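Local coordinates for protein ABC-type metal ion transport system, periplasmic component (PDB 3K2D) that probably delivers methionine to an ABC transporter as its periplasmic binding component, and as an immunogenic lipoprotein activates Toll-like receptor 2, at residues Glu30-Asp35 and Val220-Thr225; Gln208-Val211 and Asn215-Asn218. The protein carries 4 engineered substitutions. All coordinates share one frame; numbering follows the deposited sequence.

Contact 1 (Glu30-Asp35 and Val220-Thr225); sequences EKYGLD and VKAYQT
The carbonyl oxygen of Ala-222 takes two hydrogen bonds from Thr-225, the residue whose methyl group meets Lys-31 across the contact. Thr-225 OG1 donates to Ala-222 O over 2.8 Å, with a C=O...donor angle of 151°, and Thr-225 N reaches the same Ala-222 O at 3.3 Å. The threonine hydroxyl can do this because it stands between the backbone N and the carbonyl carbon (chi1 59°), and the same torsion turns CG2 outward to the neighbouring helix. There the two side chains run alongside one another, pointing opposite ways, Lys-31 CE lying 3.9 Å from Thr-225 CG2. Lys-31 runs extended as far as CE and then bends at its last torsion, so its aliphatic part packs while the ammonium group turns aside.

Tyr-32 carries the larger share. The edge of its ring meets the methyl group of Ala-222, with Tyr-32 CE2 and Ala-222 CB 4.0 Å apart; the small alanine lets a ring come close to the helix backbone. The stem of Lys-221 passes roughly perpendicular to the tyrosine side chain, and its CD sits 3.3 Å from Tyr-32 OH, a packing contact alone. Lys-31 CB lies over the centre of one ring face, 3.7 Å above the plane. Long side chains with apolar stems and polar ends suit this surface position.

Gly-33, which having no CB accepts its positive phi easily, turns the chain out of helix 16-32 just beyond the tyrosine, while Thr-225 is the N-cap residue of helix 226-235. Helix 16-32 is the connection of a right-handed beta-alpha-beta crossover between the parallel neighbours 8-13 and 36-41, and helix 214-223 packs beside its end, an arrangement that belongs to the alpha/beta lobes of periplasmic binding proteins.

Contact 2 (Gln208-Val211 and Asn215-Asn218); sequences QDNV and NVQN
Val-216 makes the tightly packed part of this contact, its side chain turned from the first turn of helix 214-223 onto the backbone of the loop before it. Its CG2 approaches Asn-210 O at 3.6 Å, and its CB is 4.1 Å from Val-211 O. With CG2 anti to the carbonyl carbon, that branch comes nearest the loop. A beta-branched, wholly apolar residue suits this place, where it packs against main chain without needing a polar partner. Asn-210, also buried, brings its carboxamide only to the fringe, with OD1 4.4 Å from Val-216 CG2.

The side nearer solvent is looser and polar. Gln-217, partly exposed, begins by pointing past the loop, but a bend at chi2 (-58°) folds its amide back, and NE2 donates a hydrogen bond of 2.8 Å to Val-211 O. The bond is fairly straight, with an N-H...O angle of 156°. The acceptor lies in the plane of the glutamine amide, whereas the donor is tilted from the carbonyl plane of Val-211. A glutamine has both the reach for this and an N-H to offer a loop carbonyl, and the bond fixes the turn of its amide.

The side chain of Val-211 starts out away from the helix and packs on Thr-79 and Ala-81 of strand 78-83, though its CG2 stays near the Gln-217 amide; Val-216 also touches Ala-81. The loop thus leads from strand 202-207 into helix 214-223 beside strand 78-83, one edge of the five-stranded sheet.

Overall arrangement
Contacts 1 and 2 share helix 214-223, their centres lying 13 Å apart on the same side of the chain's centre. Contact 2 is local and partly buried, tying the start of the helix to the loop that precedes it with a side-chain-to-backbone hydrogen bond and a valine. Contact 1 joins elements distant in sequence at the surface, and across it the pairing is packing alone, between a tyrosine ring, the methyl groups of an alanine and a threonine, and lysine stems. The two adjoin: Tyr-32 CE2 lies 3.5 Å from Asn-218 O, and Leu-34 CD1 packs on the backbone O of Asn-215. The helix is flanked by its own incoming loop and by the end of helix 16-32.

Contact 1 (Glu30-Asp35 and Val220-Thr225)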
loop_
_atom_site.group_PDB
_atom_site.type_symbol
_atom_site.label_atom_id
_atom_site.label_comp_id
_atom_site.label_asym_id
_atom_site.label_seq_id
_atom_site.Cartn_x
_atom_site.Cartn_y
_atom_site.Cartn_z
ATOM N N GLU A 30 -26.259 -4.659 -0.756
ATOM C CA GLU A 30 -27.419 -4.041 -1.376
ATOM C C GLU A 30 -27.556 -4.443 -2.834
ATOM O O GLU A 30 -28.657 -4.714 -3.302
ATOM C CB GLU A 30 -27.314 -2.519 -1.272
ATOM C CG GLU A 30 -26.794 -2.055 0.076
ATOM C CD GLU A 30 -26.807 -0.547 0.236
ATOM O OE1 GLU A 30 -26.394 0.167 -0.714
ATOM O OE2 GLU A 30 -27.221 -0.082 1.324
ATOM N N LYS A 31 -26.435 -4.486 -3.546
ATOM C CA LYS A 31 -26.431 -4.836 -4.962
ATOM C C LYS A 31 -26.406 -6.330 -5.287
ATOM O O LYS A 31 -27.102 -6.781 -6.194
ATOM C CB LYS A 31 -25.237 -4.180 -5.660
ATOM C CG LYS A 31 -25.355 -2.689 -5.891
ATOM C CD LYS A 31 -24.092 -2.164 -6.566
ATOM C CE LYS A 31 -24.247 -0.725 -7.057
ATOM N NZ LYS A 31 -25.050 -0.619 -8.311
ATOM N N TYR A 32 -25.609 -7.104 -4.559
ATOM C CA TYR A 32 -25.501 -8.528 -4.863
ATOM C C TYR A 32 -25.959 -9.467 -3.751
ATOM O O TYR A 32 -25.930 -10.691 -3.917
ATOM C CB TYR A 32 -24.051 -8.841 -5.249
ATOM C CG TYR A 32 -23.472 -7.810 -6.190
ATOM C CD1 TYR A 32 -24.007 -7.626 -7.468
ATOM C CD2 TYR A 32 -22.437 -6.964 -5.781
ATOM C CE1 TYR A 32 -23.536 -6.625 -8.311
ATOM C CE2 TYR A 32 -21.957 -5.956 -6.617
ATOM C CZ TYR A 32 -22.514 -5.791 -7.881
ATOM O OH TYR A 32 -22.065 -4.783 -8.712
ATOM N N GLY A 33 -26.391 -8.903 -2.628
ATOM C CA GLY A 33 -26.825 -9.740 -1.526
ATOM C C GLY A 33 -25.670 -10.606 -1.072
ATOM O O GLY A 33 -25.856 -11.740 -0.652
ATOM N N LEU A 34 -24.469 -10.047 -1.167
ATOM C CA LEU A 34 -23.245 -10.734 -0.787
ATOM C C LEU A 34 -22.868 -10.318 0.627
ATOM O O LEU A 34 -22.552 -9.159 0.869
ATOM C CB LEU A 34 -22.116 -10.338 -1.744
ATOM C CG LEU A 34 -20.961 -11.301 -2.056
ATOM C CD1 LEU A 34 -19.742 -10.462 -2.405
ATOM C CD2 LEU A 34 -20.646 -12.212 -0.888
ATOM N N ASP A 35 -22.908 -11.252 1.564
ATOM C CA ASP A 35 -22.546 -10.925 2.935
ATOM C C ASP A 35 -21.040 -11.003 3.108
ATOM O O ASP A 35 -20.438 -12.058 2.924
ATOM C CB ASP A 35 -23.250 -11.860 3.913
ATOM C CG ASP A 35 -24.731 -11.559 4.028
ATOM O OD1 ASP A 35 -25.083 -10.361 4.108
ATOM O OD2 ASP A 35 -25.540 -12.507 4.043
ATOM N N VAL A 220 -15.370 -7.232 -6.121
ATOM C CA VAL A 220 -14.537 -6.368 -6.962
ATOM C C VAL A 220 -15.389 -5.271 -7.576
ATOM O O VAL A 220 -14.992 -4.111 -7.610
ATOM C CB VAL A 220 -13.872 -7.158 -8.130
ATOM C CG1 VAL A 220 -13.215 -6.202 -9.108
ATOM C CG2 VAL A 220 -12.843 -8.117 -7.599
ATOM N N LYS A 221 -16.565 -5.643 -8.065
ATOM C CA LYS A 221 -17.464 -4.682 -8.694
ATOM C C LYS A 221 -17.972 -3.664 -7.672
ATOM O O LYS A 221 -17.983 -2.458 -7.918
ATOM C CB LYS A 221 -18.639 -5.418 -9.358
ATOM C CG LYS A 221 -19.088 -4.787 -10.671
ATOM C CD LYS A 221 -20.256 -5.530 -11.333
ATOM C CE LYS A 221 -19.865 -6.910 -11.870
ATOM N NZ LYS A 221 -19.574 -7.913 -10.796
ATOM N N ALA A 222 -18.381 -4.157 -6.516
ATOM C CA ALA A 222 -18.881 -3.288 -5.465
ATOM C C ALA A 222 -17.837 -2.248 -5.034
ATOM O O ALA A 222 -18.172 -1.097 -4.745
ATOM C CB ALA A 222 -19.307 -4.137 -4.266
ATOM N N TYR A 223 -16.573 -2.661 -5.009
ATOM C CA TYR A 223 -15.468 -1.806 -4.581
ATOM C C TYR A 223 -15.164 -0.734 -5.606
ATOM O O TYR A 223 -14.531 0.271 -5.291
ATOM C CB TYR A 223 -14.217 -2.668 -4.361
ATOM C CG TYR A 223 -13.206 -2.157 -3.350
ATOM C CD1 TYR A 223 -12.469 -0.992 -3.576
ATOM C CD2 TYR A 223 -12.953 -2.875 -2.179
ATOM C CE1 TYR A 223 -11.497 -0.558 -2.656
ATOM C CE2 TYR A 223 -11.995 -2.454 -1.262
ATOM C CZ TYR A 223 -11.268 -1.300 -1.502
ATOM O OH TYR A 223 -10.308 -0.906 -0.586
ATOM N N GLN A 224 -15.615 -0.949 -6.836
ATOM C CA GLN A 224 -15.357 0.006 -7.907
ATOM C C GLN A 224 -16.545 0.907 -8.197
ATOM O O GLN A 224 -16.512 1.685 -9.150
ATOM C CB GLN A 224 -14.952 -0.735 -9.180
ATOM C CG GLN A 224 -13.856 -1.752 -8.957
ATOM C CD GLN A 224 -13.465 -2.477 -10.216
ATOM O OE1 GLN A 224 -14.319 -2.860 -11.011
ATOM N NE2 GLN A 224 -12.173 -2.687 -10.400
ATOM N N THR A 225 -17.589 0.805 -7.377
ATOM C CA THR A 225 -18.780 1.627 -7.568
ATOM C C THR A 225 -18.487 3.070 -7.214
ATOM O O THR A 225 -17.508 3.367 -6.526
ATOM C CB THR A 225 -19.972 1.161 -6.689
ATOM O OG1 THR A 225 -19.598 1.221 -5.304
ATOM C CG2 THR A 225 -20.411 -0.265 -7.070
#

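Contact 2 (Gln208-Val211 and Asn215-Asn218)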
loop_
_atom_site.group_PDB
_atom_site.type_symbol
_atom_site.label_atom_id
_atom_site.label_comp_id
_atom_site.label_asym_id
_atom_site.label_seq_id
_atom_site.Cartn_x
_atom_site.Cartn_y
_atom_site.Cartn_z
ATOM N N GLN A 208 -5.835 -18.655 -6.899
ATOM C CA GLN A 208 -5.817 -19.049 -8.298
ATOM C C GLN A 208 -7.029 -19.939 -8.604
ATOM O O GLN A 208 -7.586 -19.893 -9.702
ATOM C CB GLN A 208 -4.515 -19.800 -8.526
ATOM C CG GLN A 208 -4.081 -20.037 -9.935
ATOM C CD GLN A 208 -2.613 -20.422 -9.971
ATOM O OE1 GLN A 208 -1.730 -19.572 -9.799
ATOM N NE2 GLN A 208 -2.342 -21.712 -10.161
ATOM N N ASP A 209 -7.448 -20.731 -7.617
ATOM C CA ASP A 209 -8.577 -21.636 -7.788
ATOM C C ASP A 209 -9.940 -21.102 -7.373
ATOM O O ASP A 209 -10.912 -21.849 -7.381
ATOM C CB ASP A 209 -8.329 -22.954 -7.052
ATOM C CG ASP A 209 -8.154 -22.770 -5.549
ATOM O OD1 ASP A 209 -8.506 -21.697 -5.015
ATOM O OD2 ASP A 209 -7.670 -23.712 -4.890
ATOM N N ASN A 210 -10.044 -19.833 -7.007
ATOM C CA ASN A 210 -11.355 -19.320 -6.632
ATOM C C ASN A 210 -11.670 -17.986 -7.281
ATOM O O ASN A 210 -12.761 -17.447 -7.108
ATOM C CB ASN A 210 -11.473 -19.184 -5.106
ATOM C CG ASN A 210 -10.609 -18.066 -4.543
ATOM O OD1 ASN A 210 -10.776 -17.664 -3.397
ATOM N ND2 ASN A 210 -9.674 -17.568 -5.344
ATOM N N VAL A 211 -10.709 -17.453 -8.027
ATOM C CA VAL A 211 -10.875 -16.159 -8.679
ATOM C C VAL A 211 -12.083 -16.091 -9.614
ATOM O O VAL A 211 -12.668 -15.022 -9.793
ATOM C CB VAL A 211 -9.587 -15.773 -9.463
ATOM C CG1 VAL A 211 -9.421 -16.666 -10.704
ATOM C CG2 VAL A 211 -9.622 -14.299 -9.828
ATOM N N ASN A 215 -18.458 -14.576 -5.998
ATOM C CA ASN A 215 -18.220 -13.963 -4.695
ATOM C C ASN A 215 -17.068 -12.983 -4.832
ATOM O O ASN A 215 -17.160 -11.831 -4.414
ATOM C CB ASN A 215 -17.873 -15.042 -3.666
ATOM C CG ASN A 215 -18.832 -16.221 -3.726
ATOM O OD1 ASN A 215 -20.053 -16.052 -3.608
ATOM N ND2 ASN A 215 -18.285 -17.426 -3.922
ATOM N N VAL A 216 -15.978 -13.453 -5.424
ATOM C CA VAL A 216 -14.818 -12.614 -5.638
ATOM C C VAL A 216 -15.164 -11.525 -6.642
ATOM O O VAL A 216 -15.025 -10.338 -6.347
ATOM C CB VAL A 216 -13.634 -13.435 -6.160
ATOM C CG1 VAL A 216 -12.439 -12.526 -6.416
ATOM C CG2 VAL A 216 -13.277 -14.513 -5.139
ATOM N N GLN A 217 -15.632 -11.926 -7.820
ATOM C CA GLN A 217 -15.988 -10.959 -8.847
ATOM C C GLN A 217 -16.959 -9.881 -8.346
ATOM O O GLN A 217 -16.776 -8.699 -8.637
ATOM C CB GLN A 217 -16.612 -11.654 -10.064
ATOM C CG GLN A 217 -15.728 -12.622 -10.828
ATOM C CD GLN A 217 -14.452 -11.989 -11.346
ATOM O OE1 GLN A 217 -14.477 -10.928 -11.976
ATOM N NE2 GLN A 217 -13.320 -12.649 -11.089
ATOM N N ASN A 218 -17.996 -10.269 -7.605
ATOM C CA ASN A 218 -18.964 -9.273 -7.135
ATOM C C ASN A 218 -18.381 -8.267 -6.165
ATOM O O ASN A 218 -18.710 -7.094 -6.226
ATOM C CB ASN A 218 -20.198 -9.938 -6.504
ATOM C CG ASN A 218 -21.107 -10.573 -7.539
ATOM O OD1 ASN A 218 -21.125 -10.159 -8.695
ATOM N ND2 ASN A 218 -21.878 -11.569 -7.125
#